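Local coordinates for uncharacterized protein (PDB 4EZI) that is of unverified function but adopts the alpha/beta-hydrolase fold and may act as a lipase on triacylglycerols, at residues P30-D33 against T34-V37; N248-I251 against P252-D256; F357-K360 against E361-F365. One frame throughout, in Å; residues are numbered along the deposited sequence. Where two conformers were deposited one is given.

Contact 1. Residues P30-D33 against T34-V37; sequences PPLD and TLTV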
loop_
_atom_site.group_PDB
_atom_site.type_symbol
_atom_site.label_atom_id
_atom_site.label_comp_id
_atom_site.label_asym_id
_atom_site.label_seq_id
_atom_site.Cartn_x
_atom_site.Cartn_y
_atom_site.Cartn_z
ATOM N N PRO A 30 9.537 3.495 18.282
ATOM C CA PRO A 30 10.528 2.427 18.370
ATOM C C PRO A 30 10.099 1.198 17.533
ATOM O O PRO A 30 8.912 0.839 17.522
ATOM C CB PRO A 30 10.560 2.076 19.862
ATOM C CG PRO A 30 9.774 3.067 20.529
ATOM C CD PRO A 30 8.961 3.848 19.587
ATOM N N PRO A 31 11.047 0.528 16.855
ATOM C CA PRO A 31 12.490 0.636 16.944
ATOM C C PRO A 31 13.112 1.600 15.917
ATOM O O PRO A 31 14.317 1.579 15.700
ATOM C CB PRO A 31 12.932 -0.799 16.657
ATOM C CG PRO A 31 11.961 -1.249 15.629
ATOM C CD PRO A 31 10.650 -0.672 16.090
ATOM N N LEU A 32 12.295 2.455 15.300
ATOM C CA LEU A 32 12.779 3.391 14.278
ATOM C C LEU A 32 13.624 4.506 14.890
ATOM O O LEU A 32 14.357 5.197 14.188
ATOM C CB LEU A 32 11.607 3.947 13.475
ATOM C CG LEU A 32 10.956 2.874 12.601
ATOM C CD1 LEU A 32 9.576 3.350 12.168
ATOM C CD2 LEU A 32 11.835 2.436 11.419
ATOM N N ASP A 33 13.510 4.671 16.196
ATOM C CA ASP A 33 14.303 5.634 16.927
ATOM C C ASP A 33 15.808 5.315 16.859
ATOM O O ASP A 33 16.632 6.169 17.169
ATOM C CB ASP A 33 13.800 5.736 18.376
ATOM C CG ASP A 33 13.930 4.429 19.158
ATOM O OD1 ASP A 33 13.834 3.333 18.567
ATOM O OD2 ASP A 33 14.128 4.514 20.404
ATOM N N THR A 34 16.159 4.099 16.447
ATOM C CA THR A 34 17.546 3.697 16.302
ATOM C C THR A 34 18.165 4.142 14.966
ATOM O O THR A 34 19.374 3.994 14.766
ATOM C CB THR A 34 17.720 2.161 16.468
ATOM O OG1 THR A 34 17.080 1.472 15.402
ATOM C CG2 THR A 34 17.165 1.673 17.796
ATOM N N LEU A 35 17.362 4.669 14.047
ATOM C CA LEU A 35 17.891 5.169 12.773
ATOM C C LEU A 35 18.540 6.526 12.991
ATOM O O LEU A 35 18.077 7.319 13.803
ATOM C CB LEU A 35 16.765 5.283 11.745
ATOM C CG LEU A 35 16.116 3.961 11.313
ATOM C CD1 LEU A 35 14.947 4.243 10.356
ATOM C CD2 LEU A 35 17.112 3.070 10.607
ATOM N N THR A 36 19.610 6.781 12.260
ATOM C CA THR A 36 20.307 8.054 12.278
ATOM C C THR A 36 19.800 8.933 11.130
ATOM O O THR A 36 19.663 8.459 10.004
ATOM C CB THR A 36 21.827 7.828 12.084
ATOM O OG1 THR A 36 22.336 6.990 13.136
ATOM C CG2 THR A 36 22.587 9.139 12.104
ATOM N N VAL A 37 19.522 10.198 11.432
ATOM C CA VAL A 37 19.065 11.151 10.415
ATOM C C VAL A 37 20.265 11.883 9.820
ATOM O O VAL A 37 21.154 12.338 10.546
ATOM C CB VAL A 37 18.009 12.167 10.961
ATOM C CG1 VAL A 37 16.854 11.426 11.630
ATOM C CG2 VAL A 37 18.611 13.168 11.932
HETATM O O HOH W 1 19.391 7.249 16.459
#
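Two donors of Thr34 converge on the carbonyl oxygen of Pro31: the hydroxyl OG1 lies 2.8 Å from Pro31 O, and the backbone N of the same threonine reaches that oxygen at 3.2 Å. They mark a short 3-10 turn in the loop between helix 19-27 and strand 41-51 of this alpha/beta-hydrolase, a turn entered through a cis peptide bond before Pro31. The hydroxyl comes nearly straight at the end of the carbonyl, with a C=O...OG1 angle of 176°, whereas the N-H arrives from well above the carbonyl plane, so the two donors reach the oxygen from different directions. Turned between the backbone N and the carbonyl carbon (chi1 66°), OG1 is folded back over the turn, which is what brings it to Pro31. One residue on, Leu35 N bonds to Leu32 O at 3.1 Å and continues the i to i+3 pattern.

On the apolar side, Leu32 and Leu35 lie side by side and point the same way. Their hydrophobic surface is continued by helix 99-108, where Leu32 meets Ile100 and Leu35 meets Ala104. At the end of the turn a water donates to Asp33 O and Leu35 O, each 3.0 Å from its oxygen. The leucine pair itself closes through one methyl from each residue, Leu32 CD2 resting 3.8 Å from Leu35 CD1.

Contact 2. Residues N248-I251 against P252-D256; sequences NTLI and PELMD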
loop_
_atom_site.group_PDB
_atom_site.type_symbol
_atom_site.label_atom_id
_atom_site.label_comp_id
_atom_site.label_asym_id
_atom_site.label_seq_id
_atom_site.Cartn_x
_atom_site.Cartn_y
_atom_site.Cartn_z
ATOM N N ASN A 248 -26.646 -1.381 4.253
ATOM C CA ASN A 248 -26.756 -1.101 2.839
ATOM C C ASN A 248 -26.766 0.381 2.523
ATOM O O ASN A 248 -26.254 0.784 1.469
ATOM C CB ASN A 248 -27.975 -1.800 2.225
ATOM C CG ASN A 248 -29.302 -1.398 2.857
ATOM O OD1 ASN A 248 -29.390 -1.088 4.048
ATOM N ND2 ASN A 248 -30.336 -1.382 2.048
ATOM N N THR A 249 -27.327 1.211 3.405
ATOM C CA THR A 249 -27.308 2.657 3.203
ATOM C C THR A 249 -26.309 3.365 4.123
ATOM O O THR A 249 -25.814 4.436 3.763
ATOM C CB THR A 249 -28.702 3.270 3.317
ATOM O OG1 THR A 249 -29.229 3.001 4.616
ATOM C CG2 THR A 249 -29.636 2.789 2.232
ATOM N N LEU A 250 -25.996 2.803 5.288
ATOM C CA LEU A 250 -25.015 3.402 6.181
ATOM C C LEU A 250 -23.614 3.338 5.611
ATOM O O LEU A 250 -22.851 4.306 5.725
ATOM C CB LEU A 250 -25.077 2.723 7.531
ATOM C CG LEU A 250 -24.182 3.255 8.620
ATOM C CD1 LEU A 250 -24.423 4.758 8.869
ATOM C CD2 LEU A 250 -24.362 2.455 9.886
ATOM N N ILE A 251 -23.222 2.197 5.047
ATOM C CA ILE A 251 -21.872 2.041 4.545
ATOM C C ILE A 251 -21.499 3.101 3.491
ATOM O O ILE A 251 -20.427 3.700 3.578
ATOM C CB ILE A 251 -21.597 0.587 4.110
ATOM C CG1 ILE A 251 -21.516 -0.287 5.374
ATOM C CG2 ILE A 251 -20.339 0.469 3.232
ATOM C CD1 ILE A 251 -21.563 -1.766 5.133
ATOM N N PRO A 252 -22.379 3.349 2.511
ATOM C CA PRO A 252 -22.039 4.434 1.561
ATOM C C PRO A 252 -21.772 5.785 2.208
ATOM O O PRO A 252 -20.875 6.508 1.769
ATOM C CB PRO A 252 -23.259 4.484 0.634
ATOM C CG PRO A 252 -23.784 3.079 0.652
ATOM C CD PRO A 252 -23.542 2.562 2.057
ATOM N N GLU A 253 -22.499 6.104 3.273
ATOM C CA GLU A 253 -22.256 7.331 4.030
ATOM C C GLU A 253 -20.891 7.294 4.737
ATOM O O GLU A 253 -20.077 8.226 4.644
ATOM C CB GLU A 253 -23.305 7.575 5.132
ATOM C CG GLU A 253 -24.800 7.517 4.813
ATOM C CD GLU A 253 -25.635 7.384 6.108
ATOM O OE1 GLU A 253 -25.251 8.001 7.128
ATOM O OE2 GLU A 253 -26.660 6.663 6.131
ATOM N N LEU A 254 -20.626 6.206 5.442
ATOM C CA LEU A 254 -19.373 6.069 6.179
ATOM C C LEU A 254 -18.161 6.123 5.278
ATOM O O LEU A 254 -17.086 6.547 5.723
ATOM C CB LEU A 254 -19.340 4.766 6.961
ATOM C CG LEU A 254 -20.379 4.630 8.074
ATOM C CD1 LEU A 254 -20.348 3.204 8.642
ATOM C CD2 LEU A 254 -20.220 5.684 9.169
HETATM N N MSE A 255 -18.322 5.654 4.031
HETATM C CA MSE A 255 -17.222 5.596 3.092
HETATM C C MSE A 255 -17.112 6.797 2.180
HETATM O O MSE A 255 -16.452 6.715 1.165
HETATM C CB MSE A 255 -17.276 4.290 2.264
HETATM C CG MSE A 255 -17.307 3.018 3.089
HETATM SE SE MSE A 255 -15.703 2.727 4.045
HETATM C CE MSE A 255 -16.402 1.503 5.431
ATOM N N ASP A 256 -17.672 7.933 2.594
ATOM C CA ASP A 256 -17.694 9.129 1.756
ATOM C C ASP A 256 -16.366 9.870 1.698
ATOM O O ASP A 256 -16.249 10.816 0.930
ATOM C CB ASP A 256 -18.841 10.054 2.181
ATOM C CG ASP A 256 -18.647 10.692 3.553
ATOM O OD1 ASP A 256 -17.664 10.407 4.269
ATOM O OD2 ASP A 256 -19.564 11.482 3.953
HETATM O O HOH W 2 -28.287 4.596 6.647
#
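The ring of Pro252 wedges into the preceding turn of helix 247-254, its CD edge lying 3.3 Å from Asn248 O. A proline nitrogen has no hydrogen to give, so the usual bond back to that carbonyl is missing and the helix kinks here. The next i to i+4 bond runs from Leu254 N to Leu250 O, 2.9 Å, followed by Met255 N to Ile251 O.

Along the flank, Leu254 fits into the hollow between the branch point and the carbonyl of Leu250: Leu254 CD1 lies 3.8 Å from Leu250 CG, and Leu254 CG sits over Leu250 O at 3.4 Å, the two side chains slanting across one another. With its CG anti to the backbone N (chi1 -177°), Leu250 leans forward along the helix, and its CD1 methyl also comes under the carboxylate end of Glu253, whose extended chain passes it at about a right angle. That carboxylate takes a hydrogen bond through OE2 from a water that also bonds Thr249 OG1, linking the two side chains over the exposed side.

Ile251 and Met255, a selenomethionine, run side by side in the same direction, with Ile251 CG2 4.0 Å from Met255 CG. Both lie against Tyr227 of helix 218-233, as does Pro252, while helix 261-267 receives Leu254 on Ala267 and Met255 on Ile264; the end of helix 247-254 and the residue after it thus pack on both helices.

Contact 3. Residues F357-K360 against E361-F365; sequences FVLK and EQVDF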
loop_
_atom_site.group_PDB
_atom_site.type_symbol
_atom_site.label_atom_id
_atom_site.label_comp_id
_atom_site.label_asym_id
_atom_site.label_seq_id
_atom_site.Cartn_x
_atom_site.Cartn_y
_atom_site.Cartn_z
ATOM N N PHE A 357 8.233 -1.950 13.566
ATOM C CA PHE A 357 9.199 -3.040 13.462
ATOM C C PHE A 357 9.338 -3.506 12.016
ATOM O O PHE A 357 10.446 -3.752 11.526
ATOM C CB PHE A 357 8.794 -4.219 14.359
ATOM C CG PHE A 357 8.795 -3.903 15.835
ATOM C CD1 PHE A 357 7.708 -3.297 16.413
ATOM C CD2 PHE A 357 9.885 -4.210 16.652
ATOM C CE1 PHE A 357 7.690 -2.971 17.748
ATOM C CE2 PHE A 357 9.864 -3.882 18.007
ATOM C CZ PHE A 357 8.775 -3.261 18.543
ATOM N N VAL A 358 8.215 -3.630 11.321
ATOM C CA VAL A 358 8.207 -3.994 9.912
ATOM C C VAL A 358 8.894 -2.908 9.074
ATOM O O VAL A 358 9.709 -3.242 8.191
ATOM C CB VAL A 358 6.788 -4.299 9.426
ATOM C CG1 VAL A 358 6.744 -4.425 7.904
ATOM C CG2 VAL A 358 6.262 -5.568 10.114
ATOM N N LEU A 359 8.593 -1.634 9.336
ATOM C CA LEU A 359 9.272 -0.560 8.604
ATOM C C LEU A 359 10.796 -0.654 8.757
ATOM O O LEU A 359 11.544 -0.444 7.797
ATOM C CB LEU A 359 8.706 0.807 9.022
ATOM C CG LEU A 359 9.233 2.100 8.371
ATOM C CD1 LEU A 359 9.238 2.043 6.871
ATOM C CD2 LEU A 359 8.422 3.307 8.858
ATOM N N LYS A 360 11.251 -0.924 9.975
ATOM C CA LYS A 360 12.698 -1.045 10.231
ATOM C C LYS A 360 13.302 -2.176 9.402
ATOM O O LYS A 360 14.369 -2.011 8.798
ATOM C CB LYS A 360 12.945 -1.257 11.727
ATOM C CG LYS A 360 14.404 -1.389 12.138
ATOM C CD LYS A 360 15.281 -0.271 11.677
ATOM C CE LYS A 360 16.652 -0.261 12.418
ATOM N NZ LYS A 360 17.124 -1.636 12.783
ATOM N N GLU A 361 12.604 -3.303 9.339
ATOM C CA GLU A 361 13.051 -4.410 8.504
ATOM C C GLU A 361 13.114 -4.046 7.038
ATOM O O GLU A 361 14.023 -4.485 6.322
ATOM C CB GLU A 361 12.198 -5.648 8.694
ATOM C CG GLU A 361 12.187 -6.241 10.098
ATOM C CD GLU A 361 13.537 -6.733 10.620
ATOM O OE1 GLU A 361 14.421 -7.111 9.829
ATOM O OE2 GLU A 361 13.691 -6.770 11.862
ATOM N N GLN A 362 12.128 -3.292 6.560
ATOM C CA GLN A 362 12.129 -2.866 5.157
ATOM C C GLN A 362 13.359 -2.021 4.845
ATOM O O GLN A 362 14.057 -2.275 3.869
ATOM C CB GLN A 362 10.840 -2.087 4.828
ATOM C CG GLN A 362 9.603 -2.959 4.870
ATOM C CD GLN A 362 8.312 -2.157 4.819
ATOM O OE1 GLN A 362 8.237 -1.032 5.303
ATOM N NE2 GLN A 362 7.273 -2.736 4.231
ATOM N N VAL A 363 13.609 -1.017 5.672
ATOM C CA VAL A 363 14.786 -0.160 5.473
ATOM C C VAL A 363 16.083 -0.978 5.464
ATOM O O VAL A 363 16.941 -0.807 4.613
ATOM C CB VAL A 363 14.892 0.979 6.546
ATOM C CG1 VAL A 363 16.222 1.777 6.375
ATOM C CG2 VAL A 363 13.678 1.897 6.494
ATOM N N ASP A 364 16.195 -1.890 6.423
ATOM C CA ASP A 364 17.399 -2.714 6.528
ATOM C C ASP A 364 17.583 -3.615 5.302
ATOM O O ASP A 364 18.706 -3.823 4.834
ATOM C CB ASP A 364 17.374 -3.543 7.793
ATOM C CG ASP A 364 17.619 -2.737 9.045
ATOM O OD1 ASP A 364 18.144 -1.608 8.976
ATOM O OD2 ASP A 364 17.325 -3.278 10.134
ATOM N N PHE A 365 16.490 -4.162 4.790
ATOM C CA PHE A 365 16.533 -4.967 3.581
ATOM C C PHE A 365 17.012 -4.153 2.384
ATOM O O PHE A 365 17.883 -4.596 1.628
ATOM C CB PHE A 365 15.154 -5.553 3.314
ATOM C CG PHE A 365 15.099 -6.602 2.242
ATOM C CD1 PHE A 365 15.734 -7.822 2.402
ATOM C CD2 PHE A 365 14.385 -6.383 1.077
ATOM C CE1 PHE A 365 15.634 -8.811 1.430
ATOM C CE2 PHE A 365 14.297 -7.345 0.095
ATOM C CZ PHE A 365 14.914 -8.573 0.285
HETATM O O HOH W 3 12.409 -4.628 13.399
HETATM O O HOH W 4 19.623 -0.697 11.128
#
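Lys360 and Asp364, one helical turn apart, form a salt bridge in which Lys360 NZ lies 3.1 Å from Asp364 OD2; OD2 receives it on its syn lone pair, the side of the other carboxylate oxygen. Lys360 CG stands opposite the backbone N (chi1 -180°), and bends at the second and fourth torsions carry the chain slantwise over the aspartate, with its CD and CE carbons running past OD2 as well. Asp364 OD1 has its own donor, a water at 2.8 Å that is also a weak acceptor from Lys360 NZ; both carboxylate oxygens are therefore engaged.

The backbone beneath is regular alpha helix. The N-H groups of Glu361, Gln362, Val363 and Asp364 bond in turn to the carbonyls of Phe357, Val358, Leu359 and Lys360, the straightest being Val363 N to Leu359 O at 3.0 Å with an N-H...O angle of 172°. Phe357 O has a second donor, a water 2.9 Å away that also donates to Glu361 OE2; the bend at chi2 of Glu361 (-62°) turns its carboxylate back toward that carbonyl.

Gln362 is buried, and its amide is satisfied from outside these residues. NE2 donates to Ala195 O and Gly167 O, on strands 193-197 and 162-168, and OE1 has a weak bond with Tyr105 OH. Within the helix, OE1 lies 3.6 Å from the Leu359 CD1 methyl, while Val358 CG1 is 4.1 Å from NE2 at the other end of the amide.

This is the C-terminal helix of an alpha/beta-hydrolase fold packed on the central sheet; through Gly167, Gln362 ties it to the strand leading into a probable nucleophile elbow, GxSxG.

Overall arrangement
Contacts 1 and 3 are neighbours, their centres about 11 Å apart on the same side of the chain's centre. The 30-37 segment, with its 3-10 turn, lies along helix 355-370, where Leu32 CD1 reaches Leu359 CD2 at 3.5 Å, Pro31 packs on Phe357 and Thr34 OG1 meets Lys360 CE. Contact 2 lies across the chain's centre from contact 3, its centre about 36 Å from that of contact 3 and 39 Å from that of contact 1. Contact 3 adjoins the probable active site, since Gln362 touches the putative nucleophile elbow and Val358 lies near the presumed Ser169-His351-Asp318 triad. Bound di(hydroxyethyl)ether lies about 10 Å from the Met255 side chain and about 13 Å from that of Gln362.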